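Local structure of 3-dehydroshikimate dehydratase (Pseudomonas putida, 5HMQ) at residues N36-Y41 and R46-M51; N152-A157 and L162-D167; K318-A323 and F600-R605. The protein catalyses the divalent-metal-dependent dehydration of 3-dehydroshikimate to protocatechuate (3,4-dihydroxybenzoate), an intermediate in the degradation of quinate and shikimate. One frame throughout, in Å; residues are numbered along the deposited sequence.

Interaction 1: N36-Y41 and R46-M51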
loop_
_atom_site.group_PDB
_atom_site.type_symbol
_atom_site.label_atom_id
_atom_site.label_comp_id
_atom_site.label_asym_id
_atom_site.label_seq_id
_atom_site.Cartn_x
_atom_site.Cartn_y
_atom_site.Cartn_z
ATOM N N ASN C 36 19.873 9.460 -8.488
ATOM C CA ASN C 36 18.760 9.223 -9.403
ATOM C C ASN C 36 17.603 10.176 -9.135
ATOM O O ASN C 36 16.863 10.529 -10.059
ATOM C CB ASN C 36 18.291 7.771 -9.307
ATOM C CG ASN C 36 17.524 7.322 -10.540
ATOM O OD1 ASN C 36 17.921 7.605 -11.671
ATOM N ND2 ASN C 36 16.413 6.626 -10.326
ATOM N N ASP C 37 17.427 10.600 -7.880
ATOM C CA ASP C 37 16.379 11.566 -7.563
ATOM C C ASP C 37 16.659 12.923 -8.197
ATOM O O ASP C 37 15.730 13.605 -8.645
ATOM C CB ASP C 37 16.231 11.699 -6.048
ATOM C CG ASP C 37 15.538 10.503 -5.423
ATOM O OD1 ASP C 37 14.532 10.036 -5.993
ATOM O OD2 ASP C 37 16.008 10.014 -4.376
ATOM N N LEU C 38 17.930 13.335 -8.241
ATOM C CA LEU C 38 18.287 14.564 -8.949
ATOM C C LEU C 38 17.978 14.453 -10.434
ATOM O O LEU C 38 17.554 15.429 -11.066
ATOM C CB LEU C 38 19.769 14.890 -8.755
ATOM C CG LEU C 38 20.233 15.555 -7.464
ATOM C CD1 LEU C 38 21.704 15.925 -7.577
ATOM C CD2 LEU C 38 19.393 16.782 -7.164
ATOM N N LEU C 39 18.197 13.267 -11.010
ATOM C CA LEU C 39 18.031 13.086 -12.448
ATOM C C LEU C 39 16.595 13.349 -12.881
ATOM O O LEU C 39 16.361 13.857 -13.984
ATOM C CB LEU C 39 18.465 11.672 -12.831
ATOM C CG LEU C 39 18.632 11.325 -14.306
ATOM C CD1 LEU C 39 19.710 12.199 -14.928
ATOM C CD2 LEU C 39 18.994 9.855 -14.446
ATOM N N TYR C 40 15.629 13.014 -12.030
ATOM C CA TYR C 40 14.216 13.209 -12.322
ATOM C C TYR C 40 13.687 14.556 -11.850
ATOM O O TYR C 40 12.543 14.898 -12.167
ATOM C CB TYR C 40 13.398 12.076 -11.697
ATOM C CG TYR C 40 13.525 10.767 -12.445
ATOM C CD1 TYR C 40 14.680 10.002 -12.355
ATOM C CD2 TYR C 40 12.483 10.292 -13.233
ATOM C CE1 TYR C 40 14.801 8.808 -13.035
ATOM C CE2 TYR C 40 12.593 9.095 -13.913
ATOM C CZ TYR C 40 13.755 8.358 -13.813
ATOM O OH TYR C 40 13.868 7.166 -14.491
ATOM N N TYR C 41 14.479 15.320 -11.105
ATOM C CA TYR C 41 14.045 16.631 -10.644
ATOM C C TYR C 41 14.313 17.662 -11.732
ATOM O O TYR C 41 15.436 17.769 -12.235
ATOM C CB TYR C 41 14.772 17.002 -9.350
ATOM C CG TYR C 41 14.490 18.402 -8.852
ATOM C CD1 TYR C 41 13.193 18.809 -8.568
ATOM C CD2 TYR C 41 15.521 19.309 -8.652
ATOM C CE1 TYR C 41 12.931 20.084 -8.110
ATOM C CE2 TYR C 41 15.270 20.585 -8.188
ATOM C CZ TYR C 41 13.973 20.970 -7.924
ATOM O OH TYR C 41 13.716 22.242 -7.465
ATOM N N ARG C 46 21.452 23.621 -7.510
ATOM C CA ARG C 46 21.479 24.729 -6.569
ATOM C C ARG C 46 20.091 25.012 -6.008
ATOM O O ARG C 46 19.958 25.410 -4.845
ATOM C CB ARG C 46 22.049 25.964 -7.252
ATOM C CG ARG C 46 22.025 27.202 -6.383
ATOM C CD ARG C 46 22.695 28.356 -7.085
ATOM N NE ARG C 46 23.181 29.337 -6.152
ATOM C CZ ARG C 46 22.767 30.607 -6.153
ATOM N NH1 ARG C 46 21.870 31.038 -7.051
ATOM N NH2 ARG C 46 23.253 31.470 -5.252
ATOM N N GLN C 47 19.044 24.808 -6.812
ATOM C CA GLN C 47 17.687 24.913 -6.289
ATOM C C GLN C 47 17.416 23.850 -5.234
ATOM O O GLN C 47 16.645 24.091 -4.299
ATOM C CB GLN C 47 16.678 24.829 -7.435
ATOM C CG GLN C 47 16.688 26.060 -8.329
ATOM C CD GLN C 47 15.762 25.932 -9.520
ATOM O OE1 GLN C 47 15.948 25.071 -10.379
ATOM N NE2 GLN C 47 14.754 26.796 -9.579
ATOM N N VAL C 48 18.028 22.670 -5.364
ATOM C CA VAL C 48 17.937 21.676 -4.298
ATOM C C VAL C 48 18.607 22.198 -3.035
ATOM O O VAL C 48 18.068 22.071 -1.928
ATOM C CB VAL C 48 18.554 20.339 -4.750
ATOM C CG1 VAL C 48 18.518 19.331 -3.611
ATOM C CG2 VAL C 48 17.814 19.802 -5.953
ATOM N N ARG C 49 19.785 22.810 -3.183
ATOM C CA ARG C 49 20.466 23.409 -2.039
ATOM C C ARG C 49 19.598 24.470 -1.376
ATOM O O ARG C 49 19.565 24.575 -0.144
ATOM C CB ARG C 49 21.801 24.005 -2.481
ATOM C CG ARG C 49 22.573 24.689 -1.371
ATOM C CD ARG C 49 23.881 25.263 -1.887
ATOM N NE ARG C 49 24.763 25.662 -0.795
ATOM C CZ ARG C 49 26.008 26.097 -0.961
ATOM N NH1 ARG C 49 26.521 26.192 -2.180
ATOM N NH2 ARG C 49 26.739 26.436 0.092
ATOM N N GLN C 50 18.890 25.267 -2.178
ATOM C CA GLN C 50 18.038 26.308 -1.614
ATOM C C GLN C 50 16.855 25.708 -0.862
ATOM O O GLN C 50 16.482 26.201 0.209
ATOM C CB GLN C 50 17.555 27.249 -2.716
ATOM C CG GLN C 50 16.842 28.481 -2.194
ATOM C CD GLN C 50 17.745 29.350 -1.337
ATOM O OE1 GLN C 50 18.831 29.747 -1.763
ATOM N NE2 GLN C 50 17.303 29.643 -0.118
HETATM N N MSE C 51 16.254 24.649 -1.401
HETATM C CA MSE C 51 15.132 23.988 -0.737
HETATM C C MSE C 51 15.532 23.454 0.637
HETATM O O MSE C 51 14.792 23.606 1.607
HETATM C CB MSE C 51 14.581 22.846 -1.597
HETATM C CG MSE C 51 13.758 23.297 -2.792
HETATM SE SE MSE C 51 12.746 21.842 -3.624
HETATM C CE MSE C 51 14.224 20.818 -4.372
#

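Interaction 2: N152-A157 and L162-D167. With MG (magnesium ion), chain K.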
loop_
_atom_site.group_PDB
_atom_site.type_symbol
_atom_site.label_atom_id
_atom_site.label_comp_id
_atom_site.label_asym_id
_atom_site.label_seq_id
_atom_site.Cartn_x
_atom_site.Cartn_y
_atom_site.Cartn_z
ATOM N N ASN C 152 40.941 -1.701 6.167
ATOM C CA ASN C 152 42.295 -2.084 5.775
ATOM C C ASN C 152 42.815 -1.178 4.666
ATOM O O ASN C 152 43.945 -0.681 4.731
ATOM C CB ASN C 152 42.319 -3.543 5.317
ATOM C CG ASN C 152 43.724 -4.041 5.015
ATOM O OD1 ASN C 152 44.710 -3.345 5.260
ATOM N ND2 ASN C 152 43.817 -5.230 4.437
ATOM N N LEU C 153 41.997 -0.948 3.635
ATOM C CA LEU C 153 42.433 -0.119 2.517
ATOM C C LEU C 153 42.464 1.356 2.899
ATOM O O LEU C 153 43.389 2.081 2.517
ATOM C CB LEU C 153 41.522 -0.345 1.311
ATOM C CG LEU C 153 41.481 -1.773 0.761
ATOM C CD1 LEU C 153 40.457 -1.899 -0.359
ATOM C CD2 LEU C 153 42.858 -2.202 0.283
ATOM N N VAL C 154 41.459 1.820 3.647
ATOM C CA VAL C 154 41.414 3.225 4.045
ATOM C C VAL C 154 42.589 3.558 4.956
ATOM O O VAL C 154 43.202 4.626 4.840
ATOM C CB VAL C 154 40.063 3.548 4.708
ATOM C CG1 VAL C 154 40.091 4.928 5.349
ATOM C CG2 VAL C 154 38.941 3.468 3.683
ATOM N N ARG C 155 42.919 2.649 5.876
ATOM C CA ARG C 155 44.044 2.877 6.777
ATOM C C ARG C 155 45.354 2.980 6.005
ATOM O O ARG C 155 46.162 3.883 6.249
ATOM C CB ARG C 155 44.110 1.758 7.817
ATOM C CG ARG C 155 45.209 1.914 8.846
ATOM C CD ARG C 155 45.254 0.710 9.773
ATOM N NE ARG C 155 45.291 -0.546 9.030
ATOM C CZ ARG C 155 46.376 -1.032 8.437
ATOM N NH1 ARG C 155 47.523 -0.367 8.499
ATOM N NH2 ARG C 155 46.318 -2.184 7.780
ATOM N N GLN C 156 45.583 2.057 5.067
ATOM C CA GLN C 156 46.820 2.081 4.294
ATOM C C GLN C 156 46.899 3.311 3.395
ATOM O O GLN C 156 47.983 3.871 3.199
ATOM C CB GLN C 156 46.948 0.806 3.461
ATOM C CG GLN C 156 47.082 -0.466 4.276
ATOM C CD GLN C 156 47.342 -1.679 3.407
ATOM O OE1 GLN C 156 48.277 -1.691 2.605
ATOM N NE2 GLN C 156 46.511 -2.705 3.553
ATOM N N ALA C 157 45.768 3.740 2.830
ATOM C CA ALA C 157 45.782 4.924 1.976
ATOM C C ALA C 157 46.149 6.172 2.768
ATOM O O ALA C 157 46.861 7.047 2.261
ATOM C CB ALA C 157 44.429 5.094 1.287
ATOM N N LEU C 162 39.701 10.700 3.056
ATOM C CA LEU C 162 39.178 9.386 2.704
ATOM C C LEU C 162 38.831 8.636 3.982
ATOM O O LEU C 162 39.698 8.418 4.834
ATOM C CB LEU C 162 40.190 8.595 1.873
ATOM C CG LEU C 162 39.893 7.103 1.708
ATOM C CD1 LEU C 162 38.641 6.887 0.867
ATOM C CD2 LEU C 162 41.077 6.385 1.094
ATOM N N GLY C 163 37.568 8.237 4.108
ATOM C CA GLY C 163 37.103 7.596 5.320
ATOM C C GLY C 163 36.238 6.373 5.079
ATOM O O GLY C 163 36.069 5.934 3.940
ATOM N N VAL C 164 35.698 5.816 6.155
ATOM C CA VAL C 164 34.885 4.607 6.105
ATOM C C VAL C 164 33.416 4.987 6.231
ATOM O O VAL C 164 33.053 5.853 7.039
ATOM C CB VAL C 164 35.302 3.624 7.216
ATOM C CG1 VAL C 164 34.388 2.404 7.228
ATOM C CG2 VAL C 164 36.752 3.205 7.028
ATOM N N ILE C 165 32.571 4.349 5.427
ATOM C CA ILE C 165 31.124 4.435 5.572
ATOM C C ILE C 165 30.612 3.052 5.944
ATOM O O ILE C 165 30.950 2.063 5.284
ATOM C CB ILE C 165 30.442 4.952 4.291
ATOM C CG1 ILE C 165 30.718 6.448 4.110
ATOM C CG2 ILE C 165 28.940 4.675 4.333
ATOM C CD1 ILE C 165 29.877 7.108 3.036
ATOM N N LEU C 166 29.809 2.984 7.005
ATOM C CA LEU C 166 29.292 1.727 7.524
ATOM C C LEU C 166 27.805 1.606 7.220
ATOM O O LEU C 166 27.046 2.568 7.381
ATOM C CB LEU C 166 29.525 1.613 9.034
ATOM C CG LEU C 166 30.981 1.626 9.505
ATOM C CD1 LEU C 166 31.059 1.720 11.022
ATOM C CD2 LEU C 166 31.719 0.394 9.005
ATOM N N ASP C 167 27.398 0.410 6.799
ATOM C CA ASP C 167 26.020 0.110 6.428
ATOM C C ASP C 167 25.615 -1.164 7.153
ATOM O O ASP C 167 26.181 -2.231 6.892
ATOM C CB ASP C 167 25.890 -0.052 4.907
ATOM C CG ASP C 167 24.462 -0.317 4.450
ATOM O OD1 ASP C 167 23.784 -1.197 5.021
ATOM O OD2 ASP C 167 24.018 0.358 3.496
HETATM MG MG MG K . 24.482 1.672 1.925
HETATM O O HOH W 1 42.418 7.045 4.454
HETATM O O HOH W 2 24.811 3.060 0.483
HETATM O O HOH W 3 24.208 0.372 0.458
#

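Interaction 3: K318-A323 and F600-R605. With MG (magnesium ion), chain L.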
loop_
_atom_site.group_PDB
_atom_site.type_symbol
_atom_site.label_atom_id
_atom_site.label_comp_id
_atom_site.label_asym_id
_atom_site.label_seq_id
_atom_site.Cartn_x
_atom_site.Cartn_y
_atom_site.Cartn_z
ATOM N N LYS C 318 -23.032 -13.531 25.892
ATOM C CA LYS C 318 -23.661 -14.387 26.930
ATOM C C LYS C 318 -23.594 -15.888 26.596
ATOM O O LYS C 318 -23.343 -16.697 27.499
ATOM C CB LYS C 318 -25.024 -13.822 27.336
ATOM C CG LYS C 318 -25.763 -13.137 26.241
ATOM C CD LYS C 318 -26.885 -12.176 26.670
ATOM C CE LYS C 318 -27.594 -11.472 25.574
ATOM N NZ LYS C 318 -28.727 -12.207 25.107
ATOM N N ARG C 319 -23.782 -16.288 25.326
ATOM C CA ARG C 319 -23.585 -17.709 25.056
ATOM C C ARG C 319 -22.153 -18.155 25.374
ATOM O O ARG C 319 -21.936 -19.311 25.769
ATOM C CB ARG C 319 -23.950 -18.045 23.629
ATOM C CG ARG C 319 -25.358 -17.639 23.292
ATOM C CD ARG C 319 -25.707 -17.941 21.858
ATOM N NE ARG C 319 -27.130 -17.764 21.591
ATOM C CZ ARG C 319 -27.636 -16.760 20.880
ATOM N NH1 ARG C 319 -26.829 -15.846 20.355
ATOM N NH2 ARG C 319 -28.944 -16.679 20.680
ATOM N N LEU C 320 -21.168 -17.265 25.219
ATOM C CA LEU C 320 -19.795 -17.558 25.622
ATOM C C LEU C 320 -19.559 -17.392 27.121
ATOM O O LEU C 320 -18.415 -17.528 27.572
ATOM C CB LEU C 320 -18.816 -16.671 24.844
ATOM C CG LEU C 320 -18.526 -17.140 23.420
ATOM C CD1 LEU C 320 -17.945 -16.001 22.583
ATOM C CD2 LEU C 320 -17.567 -18.339 23.446
ATOM N N GLY C 321 -20.600 -17.111 27.898
ATOM C CA GLY C 321 -20.503 -17.094 29.340
ATOM C C GLY C 321 -20.437 -15.732 29.990
ATOM O O GLY C 321 -20.261 -15.661 31.210
ATOM N N PHE C 322 -20.564 -14.652 29.223
ATOM C CA PHE C 322 -20.469 -13.316 29.790
ATOM C C PHE C 322 -21.797 -12.911 30.418
ATOM O O PHE C 322 -22.871 -13.264 29.922
ATOM C CB PHE C 322 -20.061 -12.301 28.720
ATOM C CG PHE C 322 -18.624 -12.411 28.299
ATOM C CD1 PHE C 322 -18.242 -13.313 27.320
ATOM C CD2 PHE C 322 -17.652 -11.615 28.884
ATOM C CE1 PHE C 322 -16.920 -13.420 26.935
ATOM C CE2 PHE C 322 -16.329 -11.717 28.501
ATOM C CZ PHE C 322 -15.962 -12.621 27.525
ATOM N N ALA C 323 -21.715 -12.177 31.523
ATOM C CA ALA C 323 -22.885 -11.642 32.202
ATOM C C ALA C 323 -23.094 -10.185 31.813
ATOM O O ALA C 323 -22.131 -9.445 31.600
ATOM C CB ALA C 323 -22.740 -11.755 33.720
ATOM N N PHE C 600 -13.760 -15.980 17.852
ATOM C CA PHE C 600 -13.274 -16.129 19.213
ATOM C C PHE C 600 -12.572 -17.469 19.375
ATOM O O PHE C 600 -12.778 -18.406 18.598
ATOM C CB PHE C 600 -14.413 -16.004 20.230
ATOM C CG PHE C 600 -15.039 -14.641 20.266
ATOM C CD1 PHE C 600 -16.130 -14.346 19.469
ATOM C CD2 PHE C 600 -14.531 -13.652 21.090
ATOM C CE1 PHE C 600 -16.708 -13.091 19.498
ATOM C CE2 PHE C 600 -15.106 -12.394 21.124
ATOM C CZ PHE C 600 -16.195 -12.114 20.326
ATOM N N GLU C 601 -11.730 -17.544 20.403
ATOM C CA GLU C 601 -10.952 -18.734 20.700
ATOM C C GLU C 601 -10.947 -18.956 22.203
ATOM O O GLU C 601 -10.814 -18.004 22.978
ATOM C CB GLU C 601 -9.512 -18.605 20.181
ATOM C CG GLU C 601 -8.614 -19.781 20.531
ATOM C CD GLU C 601 -7.184 -19.586 20.063
ATOM O OE1 GLU C 601 -6.831 -18.447 19.689
ATOM O OE2 GLU C 601 -6.410 -20.568 20.072
ATOM N N ILE C 602 -11.111 -20.214 22.608
ATOM C CA ILE C 602 -11.009 -20.632 24.001
ATOM C C ILE C 602 -9.850 -21.610 24.108
ATOM O O ILE C 602 -9.793 -22.587 23.353
ATOM C CB ILE C 602 -12.315 -21.275 24.502
ATOM C CG1 ILE C 602 -13.479 -20.292 24.377
ATOM C CG2 ILE C 602 -12.151 -21.781 25.927
ATOM C CD1 ILE C 602 -14.839 -20.919 24.590
ATOM N N ILE C 603 -8.927 -21.345 25.033
ATOM C CA ILE C 603 -7.710 -22.135 25.161
ATOM C C ILE C 603 -7.547 -22.613 26.598
ATOM O O ILE C 603 -8.071 -22.022 27.544
ATOM C CB ILE C 603 -6.448 -21.355 24.726
ATOM C CG1 ILE C 603 -6.094 -20.289 25.763
ATOM C CG2 ILE C 603 -6.645 -20.719 23.367
ATOM C CD1 ILE C 603 -4.684 -19.763 25.632
ATOM N N GLN C 604 -6.811 -23.713 26.742
ATOM C CA GLN C 604 -6.308 -24.182 28.028
ATOM C C GLN C 604 -4.823 -24.468 27.874
ATOM O O GLN C 604 -4.434 -25.299 27.047
ATOM C CB GLN C 604 -7.051 -25.433 28.502
ATOM C CG GLN C 604 -6.599 -25.932 29.866
ATOM C CD GLN C 604 -7.118 -27.323 30.180
ATOM O OE1 GLN C 604 -8.168 -27.732 29.684
ATOM N NE2 GLN C 604 -6.381 -28.059 31.002
ATOM N N ARG C 605 -3.998 -23.782 28.658
ATOM C CA ARG C 605 -2.558 -23.995 28.640
ATOM C C ARG C 605 -2.177 -24.949 29.762
ATOM O O ARG C 605 -2.583 -24.753 30.913
ATOM C CB ARG C 605 -1.816 -22.667 28.788
ATOM C CG ARG C 605 -2.261 -21.632 27.774
ATOM C CD ARG C 605 -1.399 -20.390 27.820
ATOM N NE ARG C 605 -0.421 -20.411 26.741
ATOM C CZ ARG C 605 -0.519 -19.683 25.636
ATOM N NH1 ARG C 605 -1.547 -18.868 25.468
ATOM N NH2 ARG C 605 0.411 -19.767 24.698
HETATM MG MG MG L . -4.891 -17.673 18.743
HETATM O O HOH W 4 -3.946 -19.334 19.544
HETATM O O HOH W 5 -2.906 -16.869 17.722
HETATM O O HOH W 6 -5.081 -18.768 16.995
#

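Interaction 1: N36-Y41 and R46-M51
Gln47 CB begins the contact between helix 45-55 and the end of helix 35-40, two consecutive helices that follow strand 30-34 in the TIM barrel. It rests 3.9 Å from Tyr41 OH, the side chain crossing the tyrosine at about a right angle, while Gln47 OE1 turns back to the backbone N of Ser44. One residue on, Val48 meets both Leu38 and Tyr41. Its CG2 branch lies 3.6 Å from Leu38 CD2 and 3.5 Å from Tyr41 CE2; one methyl thus touches both the leucine and the ring. Leu38 and Val48 also reach Ile33 of the barrel strand and Leu93 of helix 76-93.

Met51, a selenomethionine, comes last, and Pro17 of helix 16-25 touches both it and Tyr41. Tyr41 has CG anti to its own N (chi1 175°), which sends the ring out of the turn toward helix 45-55. Met51 comes to meet it from the opposite direction, a Met-aromatic contact with SE 5.4 Å from the ring centroid and oblique to the ring. A bend at chi3 (-69°) carries the terminal methyl inward, leaving Met51 CE 3.4 Å from Tyr41 OH and 3.6 Å from Tyr41 CZ.

Interaction 2: N152-A157 and L162-D167
Val154 and Ala157 of helix 147-157 pack on the start of strand 162-167, the second strand of the beta-alpha-beta unit 132-136, 147-157, 162-167 of the TIM barrel; the short axes run nearly antiparallel (165°) and 8.2 Å apart. Val154 spreads its two methyls along the strand. CG1, anti to the backbone N, rests against the carbonyl O of Leu162 at 3.5 Å, and Val154 CG2 lies 3.8 Å from Gly163 O, the valine resting on the backbone there. The apolar pairs are Val154 CG2 with Val164 CG2 at 4.0 Å, the two valines crossing obliquely, and Ala157 CB with Leu162 CD2 at 3.6 Å, where Leu119 of helix 112-128 flanks the leucine.

Polar contact across the pair goes through water. One molecule lies 2.6 Å from Val154 O and 3.1 Å from Leu162 O, the latter carbonyl also accepting from Lys188 NZ.

The metal bond sits at the far end of the strand, where Asp167 OD2 binds magnesium at 2.1 Å beside Glu136, Gln193 and Glu241. Arg212 NH1 also donates to this oxygen, giving OD2 a second partner. The chemistry therefore divides along one strand: an apolar, water-bridged start fixes it to its helix, and a carboxylate at its end holds the catalytic metal.

Interaction 3: K318-A323 and F600-R605
Leu320 and Phe600 are the nearest residues across the two backbones, their CA atoms 9.3 Å apart, where the Schellman motif that ends helix 307-319 faces strand 599-606. Gly321 adopts positive phi (103°) to let the chain leave the helix, and its N bonds back to Lys318 O at 2.8 Å. The contact joins two vicinal-oxygen-chelate (VOC) modules of the dioxygenase-like domain, the helix belonging to the first and the strand to the sheet of the second.

Leu320 carries the contact, its two methyls reaching two alternate side chains, Phe600 and Ile602, that point toward it. Leu320 CD1 sits above one face of the Phe600 ring, offset toward the rim, in a CH-pi contact 4.2 Å from the centroid and 22° off the normal. The other methyl, Leu320 CD2, meets Ile602 CD1 at 3.9 Å as those side chains slide past each other in opposite directions. With chi1 near -59° and chi2 extended, Ile602 CD1 is carried out to the leucine. Trp316 and Leu317 of helix 307-319 also pack on Phe600, and Val543 touches Leu320.

Between Phe600 and Ile602, strand alternation turns Glu601 away to the metal site that His445 and His523 complete. His588 ND1 bonds to its OE2, which also accepts from a metal-bound water at 2.8 Å, while Glu601 OE1 binds the magnesium at 2.3 Å.

Overall arrangement
Interactions 1 and 2 belong to the TIM barrel that carries the dehydratase activity, their centres 28 Å apart and their nearest atoms about 15 Å apart. Only interaction 2 includes a ligand of the catalytic metal; interaction 1 lies away from the annotated sites, on an outer part of the barrel whose helix 35-40 also meets the second subunit. Interaction 3 lies in the dioxygenase-like domain, on the opposite side of the chain's centre, about 59 Å from interaction 1 and 61 Å from interaction 2 between centres. Interactions 2 and 3 each include a strand that supplies one carboxylate, Asp167 or Glu601, to a separate magnesium site.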